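Local atomic coordinates of GDNF family receptor alpha-3 (Homo sapiens, PDB entry 2GH0), a protein that binds the growth factor artemin, which supports sensory and sympathetic peripheral neurons, and thereby triggers autophosphorylation and activation of the RET receptor. Residues C[120-125]-C[136-141]; C[65-70]-C[196-201]; C[109-114]-C[148-153]; C[96-101]-C[176-181]. One frame throughout, in Å; residues are numbered along the deposited sequence.

Contact 1. Residues C[120-125]-C[136-141]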
loop_
_atom_site.group_PDB
_atom_site.type_symbol
_atom_site.label_atom_id
_atom_site.label_comp_id
_atom_site.label_asym_id
_atom_site.label_seq_id
_atom_site.Cartn_x
_atom_site.Cartn_y
_atom_site.Cartn_z
ATOM N N THR C 120 43.045 35.221 -18.512
ATOM C CA THR C 120 44.315 34.490 -18.646
ATOM C C THR C 120 44.256 33.554 -19.865
ATOM O O THR C 120 45.190 33.535 -20.670
ATOM C CB THR C 120 44.614 33.691 -17.387
ATOM O OG1 THR C 120 44.824 34.614 -16.303
ATOM C CG2 THR C 120 45.884 32.822 -17.511
ATOM N N HIS C 121 43.162 32.840 -20.030
ATOM C CA HIS C 121 43.143 31.816 -21.081
ATOM C C HIS C 121 42.541 32.289 -22.396
ATOM O O HIS C 121 42.938 31.783 -23.460
ATOM C CB HIS C 121 42.455 30.563 -20.581
ATOM C CG HIS C 121 43.199 29.885 -19.467
ATOM N ND1 HIS C 121 42.887 30.078 -18.129
ATOM C CD2 HIS C 121 44.292 29.091 -19.484
ATOM C CE1 HIS C 121 43.725 29.380 -17.373
ATOM N NE2 HIS C 121 44.573 28.758 -18.171
ATOM N N CYS C 122 41.642 33.266 -22.328
ATOM C CA CYS C 122 40.947 33.721 -23.516
ATOM C C CYS C 122 41.504 35.010 -24.057
ATOM O O CYS C 122 40.884 35.576 -24.945
ATOM C CB CYS C 122 39.443 33.869 -23.279
ATOM S SG CYS C 122 38.623 32.319 -22.850
ATOM N N HIS C 123 42.691 35.430 -23.594
ATOM C CA HIS C 123 43.287 36.665 -24.141
ATOM C C HIS C 123 43.932 36.346 -25.502
ATOM O O HIS C 123 44.748 35.418 -25.558
ATOM C CB HIS C 123 44.358 37.187 -23.183
ATOM C CG HIS C 123 45.100 38.385 -23.688
ATOM N ND1 HIS C 123 44.505 39.618 -23.855
ATOM C CD2 HIS C 123 46.395 38.544 -24.046
ATOM C CE1 HIS C 123 45.390 40.475 -24.339
ATOM N NE2 HIS C 123 46.551 39.853 -24.448
ATOM N N PRO C 124 43.578 37.097 -26.583
ATOM C CA PRO C 124 44.248 36.776 -27.885
ATOM C C PRO C 124 45.715 37.199 -27.889
ATOM O O PRO C 124 46.026 38.320 -27.489
ATOM C CB PRO C 124 43.381 37.545 -28.927
ATOM C CG PRO C 124 42.716 38.672 -28.145
ATOM C CD PRO C 124 42.531 38.134 -26.724
ATOM N N MET C 125 46.613 36.302 -28.285
ATOM C CA MET C 125 48.041 36.579 -28.344
ATOM C C MET C 125 48.424 37.255 -29.648
ATOM O O MET C 125 49.518 37.714 -29.792
ATOM C CB MET C 125 48.809 35.263 -28.284
ATOM C CG MET C 125 48.841 34.646 -26.898
ATOM S SD MET C 125 49.471 35.750 -25.558
ATOM C CE MET C 125 51.197 35.795 -26.045
ATOM N N SER C 136 41.127 24.842 -25.512
ATOM C CA SER C 136 40.304 24.045 -24.561
ATOM C C SER C 136 40.324 24.735 -23.178
ATOM O O SER C 136 39.343 24.655 -22.421
ATOM C CB SER C 136 40.830 22.588 -24.374
ATOM O OG SER C 136 42.204 22.598 -24.033
ATOM N N ARG C 137 41.459 25.314 -22.826
ATOM C CA ARG C 137 41.564 26.075 -21.556
ATOM C C ARG C 137 40.701 27.363 -21.554
ATOM O O ARG C 137 40.097 27.750 -20.512
ATOM C CB ARG C 137 43.022 26.417 -21.281
ATOM C CG ARG C 137 43.917 25.185 -21.068
ATOM C CD ARG C 137 45.213 25.665 -20.418
ATOM N NE ARG C 137 46.213 24.633 -20.153
ATOM C CZ ARG C 137 46.170 23.771 -19.131
ATOM N NH1 ARG C 137 45.144 23.767 -18.265
ATOM N NH2 ARG C 137 47.149 22.887 -18.977
ATOM N N CYS C 138 40.641 28.038 -22.715
ATOM C CA CYS C 138 39.748 29.171 -22.908
ATOM C C CYS C 138 38.276 28.788 -22.780
ATOM O O CYS C 138 37.539 29.480 -22.088
ATOM C CB CYS C 138 40.004 29.901 -24.251
ATOM S SG CYS C 138 38.729 31.132 -24.648
ATOM N N LEU C 139 37.862 27.669 -23.377
ATOM C CA LEU C 139 36.448 27.284 -23.284
ATOM C C LEU C 139 36.049 26.977 -21.858
ATOM O O LEU C 139 34.968 27.369 -21.401
ATOM C CB LEU C 139 36.160 26.059 -24.172
ATOM C CG LEU C 139 36.144 26.441 -25.680
ATOM C CD1 LEU C 139 35.677 25.177 -26.478
ATOM C CD2 LEU C 139 35.357 27.742 -26.192
ATOM N N ARG C 140 36.953 26.315 -21.141
ATOM C CA ARG C 140 36.662 25.915 -19.745
ATOM C C ARG C 140 36.549 27.156 -18.871
ATOM O O ARG C 140 35.704 27.219 -17.974
ATOM C CB ARG C 140 37.739 24.935 -19.267
ATOM C CG ARG C 140 37.778 24.697 -17.755
ATOM C CD ARG C 140 39.063 24.032 -17.332
ATOM N NE ARG C 140 39.239 22.687 -17.866
ATOM C CZ ARG C 140 40.152 22.338 -18.775
ATOM N NH1 ARG C 140 41.020 23.220 -19.262
ATOM N NH2 ARG C 140 40.225 21.070 -19.174
ATOM N N ALA C 141 37.378 28.160 -19.133
ATOM C CA ALA C 141 37.340 29.433 -18.370
ATOM C C ALA C 141 36.113 30.295 -18.710
ATOM O O ALA C 141 35.500 30.927 -17.842
ATOM C CB ALA C 141 38.604 30.232 -18.639
#
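Helix 109-121 runs out just where it meets the side of helix 135-143: Cys122 is the first residue to leave helical geometry, and the CA atoms of His121 and Cys138 come within 4.7 Å. The join is covalent. Cys122 turns SG anti to its own carbonyl carbon, whereas Cys138 holds SG anti to its backbone N (chi1 170°), and the two sulfurs meet at 2.2 Å with a chi3 of 106°. This disulfide is one of the cross-links of the cysteine-rich, mostly helical GDNF receptor domain, tying a helix end to the next helix. Leu139 packs on Ala194 and Ile195 of helix 189-205, and Cys138 on Cys190. Beside the bridge, His121 leans obliquely on Arg137, CD2 lying 3.5 Å from Arg137 CB and 3.7 Å from Arg137 CD. The flat imidazole can lie along these methylenes while its ND1 still hydrogen-bonds Asp117 O, one helical turn back, which helps to fix the ring's rotation. The long, extended arginine carries its guanidinium away from the ring. A methyl group, CG2 of Thr120, sits over the centre of one imidazole face. His121 O is buried against Cys138 CB, 3.6 Å away, with no hydrogen-bonding partner in the model.

Contact 2. Residues C[65-70]-C[196-201]; sequences LLLCPC and AAKMRF
Helix 59-66 and its exit belong to the first GDNF/GAS1 domain of the receptor, packed here on the C-terminal helix 189-205; an inverse gamma turn centred on Leu67 shapes that exit. Met199 does most of the touching: its CG presses on Leu67 O at 3.2 Å, and its CE reaches Cys68 O at 3.7 Å. CG stands anti to the carbonyl carbon and the chain continues fully extended (chi2 -175°, chi3 -176°), so the unbranched thioether can follow the backbone from one peptide to the next. Leu67 adds its CB, 4.4 Å from Met199 CG, while its CD1 meets the aliphatic CG of Lys198 at 4.2 Å; the lysine then bends its amino end away, as suits a chain greasy near its root and charged at its tip. The compact ring of Pro69, which needs no N-H partner, rests on the helix with its CG 3.6 Å from Met199 O.

In the next shell, the carbonyls against which Met199 packs are themselves engaged: Leu67 O by His202 ND1, and Cys68 O by Arg81 NH1. Disulfides from Cys68 to Cys12 and from Cys70 to Cys77 hold the extended chain. Phe154 of strand 152-154 packs on both Leu67 and Met199, and Leu139 of helix 135-143 on Leu67 and Lys198. Met199 O, to which Pro69 CG packs, is hydrogen-bonded to Ser203 OG.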
loop_
_atom_site.group_PDB
_atom_site.type_symbol
_atom_site.label_atom_id
_atom_site.label_comp_id
_atom_site.label_asym_id
_atom_site.label_seq_id
_atom_site.Cartn_x
_atom_site.Cartn_y
_atom_site.Cartn_z
ATOM N N LEU C 65 26.408 20.501 -24.632
ATOM C CA LEU C 65 25.100 21.022 -24.240
ATOM C C LEU C 65 24.966 22.506 -24.711
ATOM O O LEU C 65 23.948 22.974 -25.276
ATOM C CB LEU C 65 25.000 20.952 -22.705
ATOM C CG LEU C 65 23.654 21.482 -22.178
ATOM C CD1 LEU C 65 22.484 20.611 -22.659
ATOM C CD2 LEU C 65 23.602 21.692 -20.644
ATOM N N LEU C 66 25.991 23.274 -24.411
ATOM C CA LEU C 66 25.896 24.729 -24.655
ATOM C C LEU C 66 26.448 25.193 -25.978
ATOM O O LEU C 66 25.828 26.087 -26.632
ATOM C CB LEU C 66 26.605 25.415 -23.488
ATOM C CG LEU C 66 26.438 26.958 -23.446
ATOM C CD1 LEU C 66 25.008 27.344 -23.440
ATOM C CD2 LEU C 66 27.149 27.502 -22.151
ATOM N N LEU C 67 27.553 24.596 -26.442
ATOM C CA LEU C 67 28.274 25.050 -27.667
ATOM C C LEU C 67 27.853 24.207 -28.805
ATOM O O LEU C 67 28.655 23.671 -29.532
ATOM C CB LEU C 67 29.803 25.060 -27.509
ATOM C CG LEU C 67 30.292 25.825 -26.260
ATOM C CD1 LEU C 67 31.821 25.822 -26.049
ATOM C CD2 LEU C 67 29.759 27.257 -26.220
ATOM N N CYS C 68 26.539 24.156 -29.001
ATOM C CA CYS C 68 25.971 23.210 -29.985
ATOM C C CYS C 68 25.702 23.964 -31.274
ATOM O O CYS C 68 25.342 25.216 -31.265
ATOM C CB CYS C 68 24.712 22.519 -29.414
ATOM S SG CYS C 68 23.471 23.688 -28.771
ATOM N N PRO C 69 25.941 23.301 -32.407
ATOM C CA PRO C 69 25.844 23.994 -33.688
ATOM C C PRO C 69 24.401 24.073 -34.233
ATOM O O PRO C 69 23.661 23.121 -34.044
ATOM C CB PRO C 69 26.696 23.102 -34.605
ATOM C CG PRO C 69 26.550 21.748 -34.061
ATOM C CD PRO C 69 26.337 21.872 -32.558
ATOM N N CYS C 70 24.044 25.175 -34.937
ATOM C CA CYS C 70 22.716 25.404 -35.510
ATOM C C CYS C 70 22.870 25.858 -36.947
ATOM O O CYS C 70 23.689 26.735 -37.231
ATOM C CB CYS C 70 21.935 26.485 -34.749
ATOM S SG CYS C 70 21.517 25.990 -33.026
ATOM N N ALA C 196 33.867 28.378 -32.359
ATOM C CA ALA C 196 33.610 27.907 -33.741
ATOM C C ALA C 196 34.169 26.512 -34.007
ATOM O O ALA C 196 33.499 25.635 -34.609
ATOM C CB ALA C 196 34.222 28.880 -34.708
ATOM N N ALA C 197 35.411 26.286 -33.568
ATOM C CA ALA C 197 36.044 24.948 -33.805
ATOM C C ALA C 197 35.268 23.834 -33.067
ATOM O O ALA C 197 35.091 22.728 -33.579
ATOM C CB ALA C 197 37.534 24.966 -33.351
ATOM N N LYS C 198 34.854 24.141 -31.838
ATOM C CA LYS C 198 34.131 23.174 -31.014
ATOM C C LYS C 198 32.804 22.909 -31.654
ATOM O O LYS C 198 32.357 21.769 -31.710
ATOM C CB LYS C 198 33.896 23.766 -29.603
ATOM C CG LYS C 198 33.317 22.737 -28.554
ATOM C CD LYS C 198 34.131 21.408 -28.548
ATOM C CE LYS C 198 35.515 21.544 -27.959
ATOM N NZ LYS C 198 36.163 20.117 -27.895
ATOM N N MET C 199 32.144 23.965 -32.137
ATOM C CA MET C 199 30.899 23.704 -32.888
ATOM C C MET C 199 31.048 22.837 -34.132
ATOM O O MET C 199 30.170 21.984 -34.427
ATOM C CB MET C 199 30.174 25.052 -33.200
ATOM C CG MET C 199 29.528 25.647 -31.901
ATOM S SD MET C 199 28.618 27.094 -32.465
ATOM C CE MET C 199 28.052 27.727 -30.879
ATOM N N ARG C 200 32.087 23.079 -34.942
ATOM C CA ARG C 200 32.391 22.204 -36.083
ATOM C C ARG C 200 32.583 20.764 -35.628
ATOM O O ARG C 200 32.048 19.818 -36.215
ATOM C CB ARG C 200 33.637 22.674 -36.869
ATOM C CG ARG C 200 33.573 24.044 -37.735
ATOM C CD ARG C 200 35.156 24.467 -38.159
ATOM N NE ARG C 200 35.364 25.908 -37.782
ATOM C CZ ARG C 200 36.479 26.377 -37.279
ATOM N NH1 ARG C 200 37.460 25.568 -37.041
ATOM N NH2 ARG C 200 36.618 27.663 -36.970
ATOM N N PHE C 201 33.318 20.599 -34.530
ATOM C CA PHE C 201 33.551 19.226 -34.026
ATOM C C PHE C 201 32.221 18.582 -33.689
ATOM O O PHE C 201 31.965 17.448 -34.035
ATOM C CB PHE C 201 34.432 19.241 -32.764
ATOM C CG PHE C 201 34.401 17.936 -32.011
ATOM C CD1 PHE C 201 34.882 16.762 -32.604
ATOM C CD2 PHE C 201 33.859 17.895 -30.696
ATOM C CE1 PHE C 201 34.809 15.522 -31.898
ATOM C CE2 PHE C 201 33.820 16.722 -29.996
ATOM C CZ PHE C 201 34.277 15.538 -30.593
#

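Contact 3. Residues C[109-114]-C[148-153]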
loop_
_atom_site.group_PDB
_atom_site.type_symbol
_atom_site.label_atom_id
_atom_site.label_comp_id
_atom_site.label_asym_id
_atom_site.label_seq_id
_atom_site.Cartn_x
_atom_site.Cartn_y
_atom_site.Cartn_z
ATOM N N PRO C 109 34.904 36.709 -3.879
ATOM C CA PRO C 109 36.127 36.004 -4.277
ATOM C C PRO C 109 36.027 34.962 -5.426
ATOM O O PRO C 109 36.941 34.919 -6.274
ATOM C CB PRO C 109 36.552 35.316 -2.985
ATOM C CG PRO C 109 36.048 36.288 -1.876
ATOM C CD PRO C 109 34.710 36.696 -2.408
ATOM N N LEU C 110 34.975 34.117 -5.445
ATOM C CA LEU C 110 34.767 33.162 -6.566
ATOM C C LEU C 110 34.657 33.824 -7.927
ATOM O O LEU C 110 35.282 33.371 -8.919
ATOM C CB LEU C 110 33.515 32.285 -6.348
ATOM C CG LEU C 110 33.171 31.246 -7.444
ATOM C CD1 LEU C 110 34.345 30.331 -7.658
ATOM C CD2 LEU C 110 31.985 30.360 -7.021
ATOM N N CYS C 111 33.775 34.805 -8.040
ATOM C CA CYS C 111 33.614 35.516 -9.337
ATOM C C CYS C 111 34.904 36.187 -9.769
ATOM O O CYS C 111 35.294 36.056 -10.903
ATOM C CB CYS C 111 32.488 36.524 -9.292
ATOM S SG CYS C 111 32.200 37.278 -10.931
ATOM N N ARG C 112 35.590 36.905 -8.855
ATOM C CA ARG C 112 36.882 37.501 -9.248
ATOM C C ARG C 112 37.853 36.456 -9.878
ATOM O O ARG C 112 38.452 36.677 -10.955
ATOM C CB ARG C 112 37.560 38.214 -8.053
ATOM C CG ARG C 112 38.875 38.888 -8.549
ATOM C CD ARG C 112 39.729 39.372 -7.425
ATOM N NE ARG C 112 39.153 40.525 -6.756
ATOM C CZ ARG C 112 39.293 41.809 -7.132
ATOM N NH1 ARG C 112 39.948 42.170 -8.247
ATOM N NH2 ARG C 112 38.721 42.744 -6.387
ATOM N N SER C 113 37.992 35.316 -9.199
ATOM C CA SER C 113 38.834 34.214 -9.669
ATOM C C SER C 113 38.422 33.641 -11.054
ATOM O O SER C 113 39.284 33.340 -11.895
ATOM C CB SER C 113 38.841 33.133 -8.574
ATOM O OG SER C 113 39.522 31.949 -8.958
ATOM N N ARG C 114 37.118 33.486 -11.297
ATOM C CA ARG C 114 36.627 33.004 -12.612
ATOM C C ARG C 114 36.923 34.000 -13.689
ATOM O O ARG C 114 37.257 33.612 -14.840
ATOM C CB ARG C 114 35.152 32.684 -12.556
ATOM C CG ARG C 114 34.874 31.583 -11.433
ATOM C CD ARG C 114 35.430 30.209 -11.976
ATOM N NE ARG C 114 35.303 29.140 -10.970
ATOM C CZ ARG C 114 34.228 28.359 -10.873
ATOM N NH1 ARG C 114 33.242 28.553 -11.714
ATOM N NH2 ARG C 114 34.134 27.364 -9.972
ATOM N N THR C 148 27.983 33.107 -12.383
ATOM C CA THR C 148 28.552 34.236 -11.625
ATOM C C THR C 148 27.790 35.520 -11.968
ATOM O O THR C 148 26.897 35.516 -12.820
ATOM C CB THR C 148 30.034 34.475 -11.955
ATOM O OG1 THR C 148 30.155 34.946 -13.324
ATOM C CG2 THR C 148 30.905 33.225 -11.711
ATOM N N ALA C 149 28.150 36.633 -11.337
ATOM C CA ALA C 149 27.617 37.921 -11.760
ATOM C C ALA C 149 27.993 38.227 -13.215
ATOM O O ALA C 149 27.271 38.969 -13.897
ATOM C CB ALA C 149 28.098 39.075 -10.826
ATOM N N MET C 150 29.099 37.665 -13.713
ATOM C CA MET C 150 29.515 37.935 -15.075
ATOM C C MET C 150 29.099 36.835 -16.018
ATOM O O MET C 150 29.936 36.409 -16.814
ATOM C CB MET C 150 31.043 38.033 -15.178
ATOM C CG MET C 150 31.689 39.081 -14.273
ATOM S SD MET C 150 31.448 40.732 -14.826
ATOM C CE MET C 150 32.799 41.073 -15.902
ATOM N N THR C 151 27.824 36.424 -16.015
ATOM C CA THR C 151 27.418 35.244 -16.833
ATOM C C THR C 151 27.299 35.669 -18.274
ATOM O O THR C 151 26.518 36.608 -18.569
ATOM C CB THR C 151 26.052 34.621 -16.315
ATOM O OG1 THR C 151 26.305 33.996 -15.063
ATOM C CG2 THR C 151 25.460 33.588 -17.298
ATOM N N PRO C 152 28.076 35.038 -19.177
ATOM C CA PRO C 152 27.947 35.306 -20.604
ATOM C C PRO C 152 26.868 34.446 -21.290
ATOM O O PRO C 152 26.488 33.329 -20.770
ATOM C CB PRO C 152 29.336 34.901 -21.131
ATOM C CG PRO C 152 29.761 33.780 -20.301
ATOM C CD PRO C 152 29.141 34.031 -18.925
ATOM N N ASN C 153 26.361 34.885 -22.441
ATOM C CA ASN C 153 25.399 33.991 -23.127
ATOM C C ASN C 153 25.261 34.379 -24.595
ATOM O O ASN C 153 25.605 35.483 -24.963
ATOM C CB ASN C 153 24.001 34.115 -22.477
ATOM C CG ASN C 153 23.020 33.002 -22.947
ATOM O OD1 ASN C 153 23.442 31.865 -23.183
ATOM N ND2 ASN C 153 21.704 33.359 -23.101
#
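The flat groups here are a peptide and a guanidinium, and neither is stacked across the contact. In the carbonyl plane of Thr148, on a lone pair of O, sits the hydroxyl of Thr151, which donates to Thr148 O at 2.8 Å. The guanidinium of Arg114 is turned to Gly144 O, which its NH1 binds; it is the aliphatic CG of Arg114 that faces residues 148-153, 4.3 Å from Thr148 CG2.

Within the second GDNF/GAS1 domain, the first turns of helix 109-121 present Cys111 to the bend that leads into strand 152-154. Its SG, anti to the backbone N (chi1 -175°), settles among three consecutive residues: Thr148 CB at 3.7 Å, Met150 CG at 3.8 Å, and the backbone N of Ala149 at 4.1 Å. That bend is an ST turn, in which Thr148 OG1 lies between its own N and carbonyl carbon (chi1 68°) and accepts from Met150 N at 2.9 Å, at a bent 132°. A beta-branched threonine suits the place, since the same side chain closes the turn with its hydroxyl and offers CB and a methyl to the helix. Met150, flexible enough to fold at chi2 and chi3, gives Cys111 its CG and sends its end on to Leu181 and Cys105. Leu51 of helix 43-56 packs on Leu110, Arg114 and Thr148 alike.

Because Cys111 is bonded to Cys105, its sulfur is no thiol: it joins helix and bend by apolar contact, while the hydroxyls of Thr148 and Thr151 bond within the bend and to Leu145 O and Gly147 N respectively.

Contact 4. Residues C[96-101]-C[176-181]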
loop_
_atom_site.group_PDB
_atom_site.type_symbol
_atom_site.label_atom_id
_atom_site.label_comp_id
_atom_site.label_asym_id
_atom_site.label_seq_id
_atom_site.Cartn_x
_atom_site.Cartn_y
_atom_site.Cartn_z
ATOM N N PRO C 96 22.857 46.216 -16.391
ATOM C CA PRO C 96 23.554 47.347 -15.787
ATOM C C PRO C 96 24.742 47.805 -16.598
ATOM O O PRO C 96 25.050 47.213 -17.613
ATOM C CB PRO C 96 24.042 46.772 -14.454
ATOM C CG PRO C 96 24.331 45.393 -14.765
ATOM C CD PRO C 96 23.363 44.940 -15.861
ATOM N N ASN C 97 25.413 48.863 -16.145
ATOM C CA ASN C 97 26.653 49.268 -16.800
ATOM C C ASN C 97 27.697 48.152 -16.636
ATOM O O ASN C 97 27.761 47.459 -15.589
ATOM C CB ASN C 97 27.142 50.598 -16.222
ATOM C CG ASN C 97 28.403 51.060 -16.866
ATOM O OD1 ASN C 97 29.472 50.670 -16.433
ATOM N ND2 ASN C 97 28.290 51.903 -17.917
ATOM N N CYS C 98 28.477 47.890 -17.668
ATOM C CA CYS C 98 29.401 46.730 -17.549
ATOM C C CYS C 98 30.418 46.849 -16.404
ATOM O O CYS C 98 30.777 45.808 -15.814
ATOM C CB CYS C 98 30.182 46.537 -18.816
ATOM S SG CYS C 98 29.130 46.015 -20.216
ATOM N N LEU C 99 30.900 48.084 -16.177
ATOM C CA LEU C 99 31.887 48.413 -15.123
ATOM C C LEU C 99 31.321 48.271 -13.713
ATOM O O LEU C 99 32.028 47.793 -12.820
ATOM C CB LEU C 99 32.484 49.829 -15.305
ATOM C CG LEU C 99 33.246 50.010 -16.621
ATOM C CD1 LEU C 99 33.622 51.463 -16.763
ATOM C CD2 LEU C 99 34.447 49.036 -16.724
ATOM N N GLU C 100 30.072 48.687 -13.504
ATOM C CA GLU C 100 29.300 48.269 -12.285
ATOM C C GLU C 100 29.128 46.776 -12.049
ATOM O O GLU C 100 29.261 46.280 -10.930
ATOM C CB GLU C 100 27.927 48.924 -12.341
ATOM C CG GLU C 100 28.127 50.402 -12.153
ATOM C CD GLU C 100 29.111 50.651 -11.011
ATOM O OE1 GLU C 100 28.812 50.016 -9.915
ATOM O OE2 GLU C 100 30.133 51.464 -11.195
ATOM N N LEU C 101 28.750 46.062 -13.090
ATOM C CA LEU C 101 28.689 44.601 -13.023
ATOM C C LEU C 101 30.026 43.931 -12.594
ATOM O O LEU C 101 30.045 43.035 -11.726
ATOM C CB LEU C 101 28.260 44.089 -14.404
ATOM C CG LEU C 101 27.759 42.652 -14.503
ATOM C CD1 LEU C 101 26.578 42.353 -13.488
ATOM C CD2 LEU C 101 27.397 42.266 -15.983
ATOM N N GLU C 176 35.604 54.101 -22.924
ATOM C CA GLU C 176 36.545 53.121 -23.514
ATOM C C GLU C 176 36.848 51.938 -22.580
ATOM O O GLU C 176 37.040 50.838 -23.029
ATOM C CB GLU C 176 37.833 53.770 -23.969
ATOM C CG GLU C 176 37.601 54.756 -25.110
ATOM C CD GLU C 176 38.841 55.584 -25.477
ATOM O OE1 GLU C 176 39.307 56.478 -24.693
ATOM O OE2 GLU C 176 39.326 55.352 -26.606
ATOM N N GLU C 177 36.992 52.207 -21.282
ATOM C CA GLU C 177 37.282 51.144 -20.348
ATOM C C GLU C 177 36.131 50.185 -20.386
ATOM O O GLU C 177 36.323 48.974 -20.317
ATOM C CB GLU C 177 37.454 51.671 -18.930
ATOM C CG GLU C 177 38.135 50.623 -18.070
ATOM C CD GLU C 177 38.219 50.955 -16.584
ATOM O OE1 GLU C 177 38.061 52.128 -16.192
ATOM O OE2 GLU C 177 38.451 49.990 -15.825
ATOM N N CYS C 178 34.922 50.716 -20.542
ATOM C CA CYS C 178 33.727 49.855 -20.542
ATOM C C CYS C 178 33.733 48.990 -21.768
ATOM O O CYS C 178 33.438 47.801 -21.694
ATOM C CB CYS C 178 32.460 50.703 -20.537
ATOM S SG CYS C 178 30.942 49.796 -20.309
ATOM N N GLU C 179 34.042 49.586 -22.919
ATOM C CA GLU C 179 33.930 48.845 -24.209
ATOM C C GLU C 179 34.986 47.746 -24.240
ATOM O O GLU C 179 34.815 46.704 -24.817
ATOM C CB GLU C 179 34.160 49.823 -25.365
ATOM C CG GLU C 179 32.961 50.747 -25.681
ATOM C CD GLU C 179 33.249 51.827 -26.737
ATOM O OE1 GLU C 179 34.449 52.055 -27.074
ATOM O OE2 GLU C 179 32.284 52.547 -27.144
ATOM N N MET C 180 36.142 48.051 -23.687
ATOM C CA MET C 180 37.219 47.056 -23.556
ATOM C C MET C 180 36.769 45.805 -22.812
ATOM O O MET C 180 36.990 44.707 -23.269
ATOM C CB MET C 180 38.381 47.729 -22.831
ATOM C CG MET C 180 39.395 46.738 -22.300
ATOM S SD MET C 180 40.357 45.975 -23.590
ATOM C CE MET C 180 41.297 47.378 -23.938
ATOM N N LEU C 181 36.099 45.982 -21.680
ATOM C CA LEU C 181 35.579 44.830 -20.895
ATOM C C LEU C 181 34.519 44.108 -21.675
ATOM O O LEU C 181 34.575 42.896 -21.853
ATOM C CB LEU C 181 35.025 45.351 -19.544
ATOM C CG LEU C 181 34.314 44.346 -18.610
ATOM C CD1 LEU C 181 35.223 43.173 -18.274
ATOM C CD2 LEU C 181 33.897 45.108 -17.385
#
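Two helices of the cysteine-rich GDNF receptor domain, 98-106 and 175-186, interlock here through leucines and half-cystines, with Leu99 and Cys178 the pair whose CA atoms are nearest. The main bump is the forked end of Leu99. With CG anti to its carbonyl carbon, it sits over the backbone of Cys178: CG is 4.0 Å from Cys178 CA, and CD1 is 4.0 Å from Cys178 CB. Its other branch, CD2, fills the dip between Glu177 and Leu181, 4.1 Å from Glu177 O and 4.0 Å from Leu181 CD2. A branched, wholly apolar tip suits this seat, which has the small cysteine as its floor.

The counter-bump is Leu181 itself. It crosses Leu99 obliquely and drops CD2 onto the peptide of Cys98, 3.6 Å from Cys98 O, so that each helix lends one leucine to the other. Beside this seat, Glu177 lays its side chain along Leu99, while its OE2 is engaged in a salt bridge with Arg102.

Asn97 starts the first helix as its N-cap: OD1 accepts from Leu99 N at 3.0 Å, the donor standing above the plane of the side-chain carbonyl, and ND2 is bound to Ser171 OG. The sulfurs pack beside this pair: Cys178 SG, bonded to Cys168, nestles 3.7 Å from Cys98 CB, and lies 4.2 Å from Cys98 SG, which belongs to a different disulfide, with Cys166.

Overall arrangement
The contacts open along the chain in the order 2, 4, 3, 1 and close in the reverse order, so each encloses the next and contact 1 is innermost. Contacts 1 and 3 share helix 109-121, their centres about 15 Å apart. Contacts 1 and 2 touch through Leu139, although their centres are about 16 Å apart; contacts 3 and 4, with centres about 14 Å apart, touch through Ala149 and Met150 against Leu101 and Leu181. Contacts 2 and 4, about 28 Å apart between centres, lie on opposite sides of the chain's centre. Contacts 1, 3 and 4 lie within the second GDNF/GAS1 domain, while contact 2 joins the first domain to the C-terminal helix, binding the receptor fragment into one compact helical body.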